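PDB 5XU0: membrane-fusion protein from Streptococcus pneumoniae, which probably serves as the membrane-fusion component of a MacAB-like efflux pump, assembling with further copies of itself into a channel. Local coordinates for residues N13-Y18 / V169-N174; D35-G40 / V142-E147; D27-S32 / A42-S47; K212-S217 / P240-V245. The protein carries 2 engineered substitutions. One frame throughout, in Å; residues are numbered along the deposited sequence.

Contact 1. Residues N13-Y18 / V169-N174; sequences NEQYVY and VHIVSN
His170 on strand 167-172 lies flat against Tyr16 of strand 14-18, and the two rings form a face-to-face stack with centroids 3.9 Å apart and planes 19° from parallel. The histidine side chain leaves the backbone with CG anti to the backbone N (chi1 -175°). Its CB comes within 4.1 Å of Tyr16 CD1; CG and ND1 then run beside Tyr16 CE1, the atom that sits over the centre of the imidazole. On one flank CD2 has the carbonyl oxygen of Gln15 in its ring plane, at 3.3 Å. At the tip CE1 approaches the tyrosine OH, while NE2 lies above the tyrosine face near the rim and donates a hydrogen bond to Glu14 OE1 (2.8 Å), which it meets nearly head-on to the C-O bond. Beneath, the strands pair antiparallel: Gln15 with Ile171 and Val17 with Val169 are hydrogen-bonded pairs, and Ser173 N closes the end on Asn13 O. On the face opposite the rings, Val17 CG2 packs on Val169 CB at 3.4 Å, and Gln15 CB lies on Ile171 CG1. Tyr219 of a neighbouring subunit meets His170 edge-to-face, and Asn156 of another accepts from Tyr16 N. With a carboxylate at NE2 and a phenol ring over its face, the imidazole is fixed in rotation, and its protonated form would probably be favoured.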
loop_
_atom_site.group_PDB
_atom_site.type_symbol
_atom_site.label_atom_id
_atom_site.label_comp_id
_atom_site.label_asym_id
_atom_site.label_seq_id
_atom_site.Cartn_x
_atom_site.Cartn_y
_atom_site.Cartn_z
ATOM N N ASN B 13 -12.401 15.293 -25.500
ATOM C CA ASN B 13 -11.232 14.430 -25.450
ATOM C C ASN B 13 -10.186 15.035 -24.526
ATOM O O ASN B 13 -9.897 16.233 -24.607
ATOM C CB ASN B 13 -10.658 14.227 -26.852
ATOM C CG ASN B 13 -11.688 13.698 -27.825
ATOM O OD1 ASN B 13 -12.354 12.696 -27.558
ATOM N ND2 ASN B 13 -11.835 14.374 -28.960
ATOM N N GLU B 14 -9.624 14.202 -23.655
ATOM C CA GLU B 14 -8.586 14.636 -22.737
ATOM C C GLU B 14 -7.687 13.449 -22.427
ATOM O O GLU B 14 -7.990 12.303 -22.771
ATOM C CB GLU B 14 -9.182 15.218 -21.452
ATOM C CG GLU B 14 -10.118 14.261 -20.734
ATOM C CD GLU B 14 -10.356 14.648 -19.290
ATOM O OE1 GLU B 14 -9.515 15.375 -18.723
ATOM O OE2 GLU B 14 -11.381 14.217 -18.720
ATOM N N GLN B 15 -6.570 13.741 -21.767
ATOM C CA GLN B 15 -5.599 12.719 -21.412
ATOM C C GLN B 15 -4.822 13.163 -20.184
ATOM O O GLN B 15 -4.290 14.280 -20.143
ATOM C CB GLN B 15 -4.636 12.435 -22.570
ATOM C CG GLN B 15 -3.686 11.284 -22.306
ATOM C CD GLN B 15 -2.618 11.151 -23.367
ATOM O OE1 GLN B 15 -1.873 12.091 -23.638
ATOM N NE2 GLN B 15 -2.533 9.974 -23.972
ATOM N N TYR B 16 -4.787 12.286 -19.184
ATOM C CA TYR B 16 -3.908 12.409 -18.034
ATOM C C TYR B 16 -2.771 11.409 -18.178
ATOM O O TYR B 16 -2.996 10.246 -18.526
ATOM C CB TYR B 16 -4.649 12.130 -16.723
ATOM C CG TYR B 16 -5.825 13.031 -16.418
ATOM C CD1 TYR B 16 -5.659 14.188 -15.669
ATOM C CD2 TYR B 16 -7.106 12.707 -16.849
ATOM C CE1 TYR B 16 -6.730 15.008 -15.373
ATOM C CE2 TYR B 16 -8.186 13.522 -16.558
ATOM C CZ TYR B 16 -7.991 14.671 -15.819
ATOM O OH TYR B 16 -9.060 15.488 -15.526
ATOM N N VAL B 17 -1.551 11.858 -17.914
ATOM C CA VAL B 17 -0.424 10.953 -17.750
ATOM C C VAL B 17 0.058 11.113 -16.313
ATOM O O VAL B 17 0.453 12.210 -15.880
ATOM C CB VAL B 17 0.693 11.173 -18.789
ATOM C CG1 VAL B 17 0.101 11.181 -20.196
ATOM C CG2 VAL B 17 1.524 12.416 -18.538
ATOM N N TYR B 18 -0.078 10.031 -15.555
ATOM C CA TYR B 18 0.329 9.930 -14.165
ATOM C C TYR B 18 1.697 9.273 -14.087
ATOM O O TYR B 18 2.100 8.532 -14.987
ATOM C CB TYR B 18 -0.671 9.103 -13.346
ATOM C CG TYR B 18 -2.135 9.448 -13.541
ATOM C CD1 TYR B 18 -2.723 10.493 -12.844
ATOM C CD2 TYR B 18 -2.938 8.705 -14.401
ATOM C CE1 TYR B 18 -4.063 10.795 -13.006
ATOM C CE2 TYR B 18 -4.280 9.003 -14.567
ATOM C CZ TYR B 18 -4.837 10.048 -13.870
ATOM O OH TYR B 18 -6.173 10.353 -14.032
ATOM N N VAL B 169 1.141 15.142 -16.400
ATOM C CA VAL B 169 0.775 16.013 -17.516
ATOM C C VAL B 169 -0.694 15.810 -17.855
ATOM O O VAL B 169 -1.159 14.674 -17.976
ATOM C CB VAL B 169 1.667 15.779 -18.754
ATOM C CG1 VAL B 169 1.041 16.369 -20.003
ATOM C CG2 VAL B 169 3.022 16.393 -18.537
ATOM N N HIS B 170 -1.420 16.917 -18.010
ATOM C CA HIS B 170 -2.830 16.912 -18.366
ATOM C C HIS B 170 -3.028 17.748 -19.617
ATOM O O HIS B 170 -2.655 18.931 -19.643
ATOM C CB HIS B 170 -3.691 17.454 -17.224
ATOM C CG HIS B 170 -5.162 17.363 -17.482
ATOM N ND1 HIS B 170 -6.090 18.071 -16.750
ATOM C CD2 HIS B 170 -5.865 16.646 -18.391
ATOM C CE1 HIS B 170 -7.302 17.795 -17.196
ATOM N NE2 HIS B 170 -7.194 16.933 -18.192
ATOM N N ILE B 171 -3.610 17.125 -20.646
ATOM C CA ILE B 171 -3.837 17.747 -21.944
ATOM C C ILE B 171 -5.292 17.516 -22.321
ATOM O O ILE B 171 -5.900 16.517 -21.925
ATOM C CB ILE B 171 -2.885 17.184 -23.033
ATOM C CG1 ILE B 171 -3.303 15.781 -23.480
ATOM C CG2 ILE B 171 -1.457 17.140 -22.533
ATOM C CD1 ILE B 171 -4.373 15.787 -24.554
ATOM N N VAL B 172 -5.858 18.444 -23.091
ATOM C CA VAL B 172 -7.266 18.335 -23.462
ATOM C C VAL B 172 -7.512 19.126 -24.740
ATOM O O VAL B 172 -6.999 20.234 -24.912
ATOM C CB VAL B 172 -8.185 18.804 -22.311
ATOM C CG1 VAL B 172 -7.737 20.138 -21.782
ATOM C CG2 VAL B 172 -9.600 18.885 -22.773
ATOM N N SER B 173 -8.304 18.539 -25.639
ATOM C CA SER B 173 -8.612 19.171 -26.915
ATOM C C SER B 173 -9.575 20.332 -26.719
ATOM O O SER B 173 -10.652 20.169 -26.136
ATOM C CB SER B 173 -9.217 18.149 -27.877
ATOM O OG SER B 173 -9.587 18.756 -29.106
ATOM N N ASN B 174 -9.186 21.508 -27.209
ATOM C CA ASN B 174 -10.075 22.659 -27.243
ATOM C C ASN B 174 -10.886 22.721 -28.530
ATOM O O ASN B 174 -11.567 23.722 -28.777
ATOM C CB ASN B 174 -9.283 23.955 -27.049
ATOM C CG ASN B 174 -10.129 25.070 -26.455
ATOM O OD1 ASN B 174 -11.320 24.893 -26.200
ATOM N ND2 ASN B 174 -9.513 26.227 -26.229
#

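Contact 2. Residues D35-G40 / V142-E147; sequences DKVSEG and VLSTLE
Gly40 and Ser144 join the two backbones where the segments, running 128° apart from end to end, pass each other. Gly40 N donates to Ser144 O over 3.0 Å, the donor tilted 30° from the carbonyl plane. Further along, Ser38 faces Glu147 with CA atoms 4.0 Å apart, and Glu147 CA makes a CA-H...O contact with Val37 O. The carbonyl oxygen of Gly40 packs against the Leu143 side chain, whose CD2 comes to 3.4 Å. Ser144 OG is anti to its own backbone N (chi1 157°), which brings it beside Ser38 O and allows it to accept from Leu146 N at 3.2 Å. Glu147 lays CG against Ser38 OG at 3.5 Å and near Lys36 NZ; beyond CG the chain bends, and its side chain crosses that of Glu39 at a slant, with OE1 atoms 3.9 Å apart. This proximity of like charges is probably eased by the lysine and by solvent. Leu146 points away from segment 35-40 and packs on Asn13 and Ser173. The Ser144 hydroxyl thus closes an ST turn, which carries the chain from strand 141-143 of one sheet to strand 148-153 of the other, within the barrel-sandwich, lipoyl-like domain of membrane-fusion proteins.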
loop_
_atom_site.group_PDB
_atom_site.type_symbol
_atom_site.label_atom_id
_atom_site.label_comp_id
_atom_site.label_asym_id
_atom_site.label_seq_id
_atom_site.Cartn_x
_atom_site.Cartn_y
_atom_site.Cartn_z
ATOM N N ASP B 35 0.736 24.367 -24.607
ATOM C CA ASP B 35 1.382 23.880 -25.815
ATOM C C ASP B 35 0.384 23.047 -26.603
ATOM O O ASP B 35 -0.317 22.206 -26.033
ATOM C CB ASP B 35 2.618 23.025 -25.501
ATOM C CG ASP B 35 3.866 23.855 -25.272
ATOM O OD1 ASP B 35 3.802 25.092 -25.429
ATOM O OD2 ASP B 35 4.915 23.264 -24.933
ATOM N N LYS B 36 0.315 23.285 -27.909
ATOM C CA LYS B 36 -0.486 22.429 -28.769
ATOM C C LYS B 36 0.269 21.131 -29.013
ATOM O O LYS B 36 1.465 21.143 -29.320
ATOM C CB LYS B 36 -0.801 23.120 -30.096
ATOM C CG LYS B 36 -2.036 22.560 -30.804
ATOM C CD LYS B 36 -1.669 21.504 -31.845
ATOM C CE LYS B 36 -2.890 20.705 -32.285
ATOM N NZ LYS B 36 -2.581 19.783 -33.417
ATOM N N VAL B 37 -0.426 20.013 -28.854
ATOM C CA VAL B 37 0.140 18.693 -29.088
ATOM C C VAL B 37 -0.787 17.943 -30.030
ATOM O O VAL B 37 -2.011 18.114 -29.983
ATOM C CB VAL B 37 0.338 17.907 -27.772
ATOM C CG1 VAL B 37 1.424 18.553 -26.933
ATOM C CG2 VAL B 37 -0.964 17.823 -26.991
ATOM N N SER B 38 -0.206 17.127 -30.900
ATOM C CA SER B 38 -0.983 16.303 -31.806
ATOM C C SER B 38 -0.790 14.832 -31.464
ATOM O O SER B 38 0.185 14.440 -30.817
ATOM C CB SER B 38 -0.597 16.563 -33.266
ATOM O OG SER B 38 -1.531 15.962 -34.147
ATOM N N GLU B 39 -1.751 14.027 -31.909
ATOM C CA GLU B 39 -1.761 12.598 -31.633
ATOM C C GLU B 39 -0.469 11.944 -32.097
ATOM O O GLU B 39 -0.144 11.960 -33.287
ATOM C CB GLU B 39 -2.964 11.960 -32.328
ATOM C CG GLU B 39 -3.001 10.448 -32.288
ATOM C CD GLU B 39 -4.316 9.900 -32.804
ATOM O OE1 GLU B 39 -5.298 10.673 -32.870
ATOM O OE2 GLU B 39 -4.370 8.701 -33.148
ATOM N N GLY B 40 0.277 11.380 -31.143
ATOM C CA GLY B 40 1.530 10.704 -31.405
ATOM C C GLY B 40 2.734 11.376 -30.773
ATOM O O GLY B 40 3.743 10.705 -30.518
ATOM N N VAL B 142 6.005 8.296 -23.344
ATOM C CA VAL B 142 4.550 8.263 -23.417
ATOM C C VAL B 142 4.088 9.286 -24.445
ATOM O O VAL B 142 4.580 10.421 -24.484
ATOM C CB VAL B 142 3.926 8.515 -22.032
ATOM C CG1 VAL B 142 2.456 8.153 -22.035
ATOM C CG2 VAL B 142 4.656 7.681 -20.982
ATOM N N LEU B 143 3.143 8.876 -25.289
ATOM C CA LEU B 143 2.681 9.672 -26.415
ATOM C C LEU B 143 1.251 10.148 -26.188
ATOM O O LEU B 143 0.504 9.591 -25.379
ATOM C CB LEU B 143 2.761 8.868 -27.717
ATOM C CG LEU B 143 4.048 8.076 -27.940
ATOM C CD1 LEU B 143 3.955 7.279 -29.228
ATOM C CD2 LEU B 143 5.254 9.004 -27.964
ATOM N N SER B 144 0.876 11.194 -26.922
ATOM C CA SER B 144 -0.436 11.804 -26.766
ATOM C C SER B 144 -1.472 11.034 -27.570
ATOM O O SER B 144 -1.185 10.524 -28.651
ATOM C CB SER B 144 -0.407 13.266 -27.215
ATOM O OG SER B 144 -1.705 13.721 -27.560
ATOM N N THR B 145 -2.684 10.946 -27.032
ATOM C CA THR B 145 -3.757 10.192 -27.663
ATOM C C THR B 145 -4.681 11.060 -28.506
ATOM O O THR B 145 -5.686 10.556 -29.015
ATOM C CB THR B 145 -4.573 9.441 -26.614
ATOM O OG1 THR B 145 -4.705 10.241 -25.439
ATOM C CG2 THR B 145 -3.901 8.127 -26.255
ATOM N N LEU B 146 -4.349 12.332 -28.700
ATOM C CA LEU B 146 -5.291 13.224 -29.363
ATOM C C LEU B 146 -4.602 14.531 -29.720
ATOM O O LEU B 146 -3.589 14.909 -29.124
ATOM C CB LEU B 146 -6.504 13.507 -28.475
ATOM C CG LEU B 146 -6.161 14.190 -27.147
ATOM C CD1 LEU B 146 -7.182 15.266 -26.791
ATOM C CD2 LEU B 146 -6.054 13.168 -26.025
ATOM N N GLU B 147 -5.168 15.213 -30.714
ATOM C CA GLU B 147 -4.908 16.634 -30.885
ATOM C C GLU B 147 -5.445 17.381 -29.675
ATOM O O GLU B 147 -6.613 17.227 -29.309
ATOM C CB GLU B 147 -5.576 17.156 -32.155
ATOM C CG GLU B 147 -4.815 16.878 -33.436
ATOM C CD GLU B 147 -5.298 15.627 -34.142
ATOM O OE1 GLU B 147 -5.277 14.542 -33.521
ATOM O OE2 GLU B 147 -5.710 15.732 -35.318
#

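Contact 3. Residues D27-S32 / A42-S47; sequences DEILVS and ALVKYS
Asp27 and Glu28 both face Lys45 across the antiparallel pair. Asp27 N donates to Lys45 O at 3.2 Å, in the carbonyl plane, and Glu28 N adds a weak bond to the same oxygen. In return Lys45 N reaches Glu28 O at 3.1 Å with a nearly straight N-H...O angle of 171°. Lys45 runs alongside Asp27, its chain bent at chi2 and chi4, and ends with NZ 4.2 Å from Asp27 OD1, beyond salt-bridge range, though the charges may still attract weakly. Two residues opposite one make this a classic beta bulge, placed at the edge of the three-stranded sheet 26-28, 42-46 and 141-143 in the barrel-sandwich domain, at the end next to the helical hairpin. Past the bulge segment 27-32 leaves regular pairing, and apolar groups take over. Ile29 CG2 lies beside Val44 CG1 at 3.6 Å, the two side chains pointing the same way. Leu30 reaches with CD1 over the backbone of strand 42-46, near Leu43 CA at 3.5 Å, and Val31 CG2 rests by Leu43 O. Behind this layer Ile29 also touches Met168 and Val169, and Leu43 touches Ile171, so both face strand 167-172 in the interior. Strand 42-46 is held on its other edge by backbone hydrogen bonds that Val142 makes with Leu43 and Val44, and Asp35 OD2 accepts from Ser32 N where the loop turns back.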
loop_
_atom_site.group_PDB
_atom_site.type_symbol
_atom_site.label_atom_id
_atom_site.label_comp_id
_atom_site.label_asym_id
_atom_site.label_seq_id
_atom_site.Cartn_x
_atom_site.Cartn_y
_atom_site.Cartn_z
ATOM N N ASP B 27 13.259 11.688 -16.627
ATOM C CA ASP B 27 14.318 12.574 -17.092
ATOM C C ASP B 27 13.763 13.971 -17.338
ATOM O O ASP B 27 14.010 14.892 -16.552
ATOM C CB ASP B 27 14.963 12.027 -18.367
ATOM C CG ASP B 27 16.172 12.833 -18.797
ATOM O OD1 ASP B 27 16.621 12.672 -19.950
ATOM O OD2 ASP B 27 16.675 13.631 -17.977
ATOM N N GLU B 28 13.016 14.132 -18.430
ATOM C CA GLU B 28 12.366 15.392 -18.764
ATOM C C GLU B 28 10.907 15.146 -19.130
ATOM O O GLU B 28 10.507 14.028 -19.464
ATOM C CB GLU B 28 13.058 16.100 -19.937
ATOM C CG GLU B 28 14.562 16.235 -19.826
ATOM C CD GLU B 28 15.172 16.752 -21.112
ATOM O OE1 GLU B 28 14.454 17.452 -21.859
ATOM O OE2 GLU B 28 16.355 16.452 -21.388
ATOM N N ILE B 29 10.120 16.222 -19.086
ATOM C CA ILE B 29 8.728 16.182 -19.519
ATOM C C ILE B 29 8.501 16.908 -20.851
ATOM O O ILE B 29 7.440 16.740 -21.462
ATOM C CB ILE B 29 7.799 16.724 -18.403
ATOM C CG1 ILE B 29 8.080 16.014 -17.080
ATOM C CG2 ILE B 29 6.338 16.611 -18.754
ATOM C CD1 ILE B 29 7.050 16.297 -16.018
ATOM N N LEU B 30 9.474 17.682 -21.328
ATOM C CA LEU B 30 9.561 18.137 -22.717
ATOM C C LEU B 30 8.292 18.812 -23.252
ATOM O O LEU B 30 8.160 18.982 -24.469
ATOM C CB LEU B 30 9.991 16.975 -23.639
ATOM C CG LEU B 30 9.198 15.672 -23.840
ATOM C CD1 LEU B 30 7.960 15.877 -24.687
ATOM C CD2 LEU B 30 10.092 14.592 -24.431
ATOM N N VAL B 31 7.358 19.204 -22.389
ATOM C CA VAL B 31 6.235 20.051 -22.788
ATOM C C VAL B 31 6.000 21.079 -21.692
ATOM O O VAL B 31 6.145 20.780 -20.501
ATOM C CB VAL B 31 4.939 19.252 -23.061
ATOM C CG1 VAL B 31 5.015 18.531 -24.404
ATOM C CG2 VAL B 31 4.645 18.285 -21.924
ATOM N N SER B 32 5.648 22.296 -22.097
ATOM C CA SER B 32 5.295 23.358 -21.170
ATOM C C SER B 32 3.805 23.651 -21.278
ATOM O O SER B 32 3.209 23.513 -22.350
ATOM C CB SER B 32 6.105 24.625 -21.446
ATOM O OG SER B 32 7.482 24.414 -21.198
ATOM N N ALA B 42 5.404 12.790 -28.271
ATOM C CA ALA B 42 5.846 12.433 -26.931
ATOM C C ALA B 42 5.553 13.568 -25.957
ATOM O O ALA B 42 5.564 14.746 -26.325
ATOM C CB ALA B 42 7.340 12.111 -26.932
ATOM N N LEU B 43 5.272 13.205 -24.698
ATOM C CA LEU B 43 5.057 14.198 -23.648
ATOM C C LEU B 43 5.799 13.917 -22.354
ATOM O O LEU B 43 5.817 14.795 -21.489
ATOM C CB LEU B 43 3.568 14.349 -23.302
ATOM C CG LEU B 43 2.525 14.483 -24.399
ATOM C CD1 LEU B 43 2.082 13.103 -24.758
ATOM C CD2 LEU B 43 1.361 15.332 -23.928
ATOM N N VAL B 44 6.360 12.728 -22.164
ATOM C CA VAL B 44 7.281 12.470 -21.059
ATOM C C VAL B 44 8.296 11.446 -21.541
ATOM O O VAL B 44 7.960 10.529 -22.296
ATOM C CB VAL B 44 6.579 11.964 -19.771
ATOM C CG1 VAL B 44 5.804 13.067 -19.050
ATOM C CG2 VAL B 44 5.678 10.809 -20.073
ATOM N N LYS B 45 9.540 11.606 -21.099
ATOM C CA LYS B 45 10.603 10.651 -21.381
ATOM C C LYS B 45 11.218 10.214 -20.062
ATOM O O LYS B 45 11.792 11.037 -19.338
ATOM C CB LYS B 45 11.666 11.252 -22.303
ATOM C CG LYS B 45 13.029 10.566 -22.220
ATOM C CD LYS B 45 13.208 9.532 -23.324
ATOM C CE LYS B 45 14.551 8.831 -23.208
ATOM N NZ LYS B 45 15.630 9.778 -22.810
ATOM N N TYR B 46 11.075 8.933 -19.740
ATOM C CA TYR B 46 11.819 8.347 -18.642
ATOM C C TYR B 46 13.243 8.024 -19.097
ATOM O O TYR B 46 13.533 7.934 -20.292
ATOM C CB TYR B 46 11.130 7.079 -18.132
ATOM C CG TYR B 46 9.760 7.277 -17.512
ATOM C CD1 TYR B 46 9.615 7.466 -16.141
ATOM C CD2 TYR B 46 8.610 7.245 -18.291
ATOM C CE1 TYR B 46 8.363 7.635 -15.567
ATOM C CE2 TYR B 46 7.356 7.411 -17.727
ATOM C CZ TYR B 46 7.238 7.605 -16.366
ATOM O OH TYR B 46 5.992 7.771 -15.803
ATOM N N SER B 47 14.140 7.851 -18.126
ATOM C CA SER B 47 15.536 7.559 -18.435
ATOM C C SER B 47 15.664 6.144 -18.983
ATOM O O SER B 47 15.423 5.170 -18.265
ATOM C CB SER B 47 16.406 7.728 -17.193
ATOM O OG SER B 47 17.645 7.059 -17.355
#

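Contact 4. Residues K212-S217 / P240-V245; sequences KLSYIS and PYTIDV
Strands 207-216 and 239-246 are neighbours in the six-stranded antiparallel barrel, and Ser214 and Tyr215 jointly face Thr242 in their pairing. Both backbone nitrogens donate to Thr242 O, Ser214 N at 3.2 Å and Tyr215 N at 3.0 Å, so one carbonyl is gripped twice; Thr242 N returns a bond to Tyr215 O. This is a classic beta bulge, and it moves the register by one residue between the Leu213-Ile243 and Tyr215-Thr242 pairs. On either side of it regular pairing resumes, with Lys212 and Asp244 exchanging two backbone bonds and Ser217 N meeting Pro240 O at 3.1 Å. Tyr215 has CG anti to the backbone N (chi1 163°), and Thr242 OG1 lies at the ring edge, in its plane, 3.4 Å from Tyr215 CB; Thr242 CG2 is near CD1. Ser214 OG also approaches Asp244 OD2, but the model is too tight there for the length to be trusted. Leu213, Tyr241 and Ile243 occupy the other face of the sheet. Leu213 CD2 packs on Ile243 CG2 at 3.5 Å and, crossing Tyr241 at about a right angle, comes to 4.1 Å from its CD2. Ser217 CB lies against the ring of Pro240, its hydroxyl hydrogen-bonded to Tyr219 O of the same chain. Tyr241 OH is hydrogen-bonded to Ser6 O of strand 3-10, Met260 packs on Tyr241 and Ile243, and Val33 of a neighbouring subunit touches Tyr215.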
loop_
_atom_site.group_PDB
_atom_site.type_symbol
_atom_site.label_atom_id
_atom_site.label_comp_id
_atom_site.label_asym_id
_atom_site.label_seq_id
_atom_site.Cartn_x
_atom_site.Cartn_y
_atom_site.Cartn_z
ATOM N N LYS B 212 -26.669 19.659 -30.860
ATOM C CA LYS B 212 -27.527 18.491 -31.014
ATOM C C LYS B 212 -27.405 17.563 -29.812
ATOM O O LYS B 212 -26.302 17.301 -29.330
ATOM C CB LYS B 212 -27.182 17.693 -32.284
ATOM C CG LYS B 212 -27.325 18.420 -33.620
ATOM C CD LYS B 212 -26.762 17.544 -34.746
ATOM C CE LYS B 212 -25.878 18.315 -35.718
ATOM N NZ LYS B 212 -24.926 17.421 -36.437
ATOM N N LEU B 213 -28.545 17.039 -29.360
ATOM C CA LEU B 213 -28.580 16.058 -28.277
ATOM C C LEU B 213 -27.963 14.749 -28.760
ATOM O O LEU B 213 -28.513 14.087 -29.646
ATOM C CB LEU B 213 -30.018 15.839 -27.817
ATOM C CG LEU B 213 -30.443 16.253 -26.409
ATOM C CD1 LEU B 213 -31.840 15.740 -26.141
ATOM C CD2 LEU B 213 -29.488 15.721 -25.358
ATOM N N SER B 214 -26.829 14.361 -28.172
ATOM C CA SER B 214 -26.130 13.163 -28.612
ATOM C C SER B 214 -26.124 12.028 -27.599
ATOM O O SER B 214 -25.982 10.871 -28.009
ATOM C CB SER B 214 -24.678 13.493 -28.986
ATOM O OG SER B 214 -23.871 13.630 -27.830
ATOM N N TYR B 215 -26.265 12.306 -26.301
ATOM C CA TYR B 215 -26.276 11.199 -25.350
ATOM C C TYR B 215 -27.191 11.502 -24.170
ATOM O O TYR B 215 -27.041 12.534 -23.505
ATOM C CB TYR B 215 -24.852 10.884 -24.874
ATOM C CG TYR B 215 -24.765 10.043 -23.620
ATOM C CD1 TYR B 215 -24.212 10.562 -22.458
ATOM C CD2 TYR B 215 -25.224 8.729 -23.598
ATOM C CE1 TYR B 215 -24.120 9.803 -21.307
ATOM C CE2 TYR B 215 -25.137 7.959 -22.445
ATOM C CZ TYR B 215 -24.583 8.505 -21.304
ATOM O OH TYR B 215 -24.488 7.755 -20.152
ATOM N N ILE B 216 -28.130 10.586 -23.923
ATOM C CA ILE B 216 -29.071 10.644 -22.807
ATOM C C ILE B 216 -28.959 9.331 -22.043
ATOM O O ILE B 216 -29.218 8.261 -22.608
ATOM C CB ILE B 216 -30.519 10.863 -23.280
ATOM C CG1 ILE B 216 -30.705 12.275 -23.835
ATOM C CG2 ILE B 216 -31.495 10.594 -22.144
ATOM C CD1 ILE B 216 -31.980 12.437 -24.635
ATOM N N SER B 217 -28.595 9.409 -20.766
ATOM C CA SER B 217 -28.289 8.214 -19.990
ATOM C C SER B 217 -29.558 7.587 -19.425
ATOM O O SER B 217 -30.326 8.245 -18.713
ATOM C CB SER B 217 -27.320 8.541 -18.859
ATOM O OG SER B 217 -26.992 7.372 -18.126
ATOM N N PRO B 240 -27.501 11.951 -16.537
ATOM C CA PRO B 240 -26.607 12.835 -17.297
ATOM C C PRO B 240 -26.920 12.844 -18.788
ATOM O O PRO B 240 -27.272 11.822 -19.380
ATOM C CB PRO B 240 -25.219 12.243 -17.026
ATOM C CG PRO B 240 -25.475 10.806 -16.747
ATOM C CD PRO B 240 -26.816 10.734 -16.067
ATOM N N TYR B 241 -26.790 14.028 -19.390
ATOM C CA TYR B 241 -26.931 14.234 -20.826
ATOM C C TYR B 241 -25.722 15.008 -21.331
ATOM O O TYR B 241 -25.121 15.809 -20.597
ATOM C CB TYR B 241 -28.195 15.027 -21.184
ATOM C CG TYR B 241 -27.982 16.512 -21.010
ATOM C CD1 TYR B 241 -28.097 17.088 -19.764
ATOM C CD2 TYR B 241 -27.642 17.333 -22.080
ATOM C CE1 TYR B 241 -27.892 18.430 -19.571
ATOM C CE2 TYR B 241 -27.424 18.689 -21.893
ATOM C CZ TYR B 241 -27.551 19.232 -20.630
ATOM O OH TYR B 241 -27.351 20.575 -20.419
ATOM N N THR B 242 -25.380 14.781 -22.600
ATOM C CA THR B 242 -24.317 15.533 -23.254
ATOM C C THR B 242 -24.763 15.859 -24.674
ATOM O O THR B 242 -25.295 14.989 -25.379
ATOM C CB THR B 242 -22.979 14.752 -23.335
ATOM O OG1 THR B 242 -23.105 13.730 -24.324
ATOM C CG2 THR B 242 -22.640 14.047 -22.042
ATOM N N ILE B 243 -24.545 17.110 -25.090
ATOM C CA ILE B 243 -24.810 17.515 -26.465
ATOM C C ILE B 243 -23.520 18.042 -27.085
ATOM O O ILE B 243 -22.671 18.648 -26.413
ATOM C CB ILE B 243 -25.941 18.571 -26.583
ATOM C CG1 ILE B 243 -25.397 19.985 -26.384
ATOM C CG2 ILE B 243 -27.068 18.295 -25.605
ATOM C CD1 ILE B 243 -26.456 21.058 -26.334
ATOM N N ASP B 244 -23.385 17.791 -28.390
ATOM C CA ASP B 244 -22.249 18.235 -29.189
ATOM C C ASP B 244 -22.601 19.561 -29.851
ATOM O O ASP B 244 -23.621 19.660 -30.545
ATOM C CB ASP B 244 -21.888 17.199 -30.256
ATOM C CG ASP B 244 -21.749 15.799 -29.692
ATOM O OD1 ASP B 244 -20.807 15.078 -30.092
ATOM O OD2 ASP B 244 -22.576 15.424 -28.841
ATOM N N VAL B 245 -21.756 20.574 -29.645
ATOM C CA VAL B 245 -22.008 21.876 -30.250
ATOM C C VAL B 245 -21.781 21.790 -31.752
ATOM O O VAL B 245 -20.916 21.045 -32.233
ATOM C CB VAL B 245 -21.131 22.966 -29.610
ATOM C CG1 VAL B 245 -21.130 22.821 -28.104
ATOM C CG2 VAL B 245 -19.712 22.918 -30.155
#

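In the fold
Contacts 1, 2 and 3 belong to the barrel-sandwich domain, and contact 4 lies apart in the six-stranded barrel, its centre about 36 Å from that of contact 3. Contact 1 is the buried one; contacts 2 and 3 are only partly covered, with exposed charged residues, as is contact 4 on one face. Contacts 1 and 2 reach the same four-stranded sheet, and Ile171 meets Leu146 between them. Contacts 2 and 3 share the three-stranded sheet through Val142 and Leu43, while Val169 packs on Ile29 to join contacts 1 and 3. Aromatic and histidine chemistry marks contact 1, a turn and acidic side chains contact 2, and bulges contacts 3 and 4.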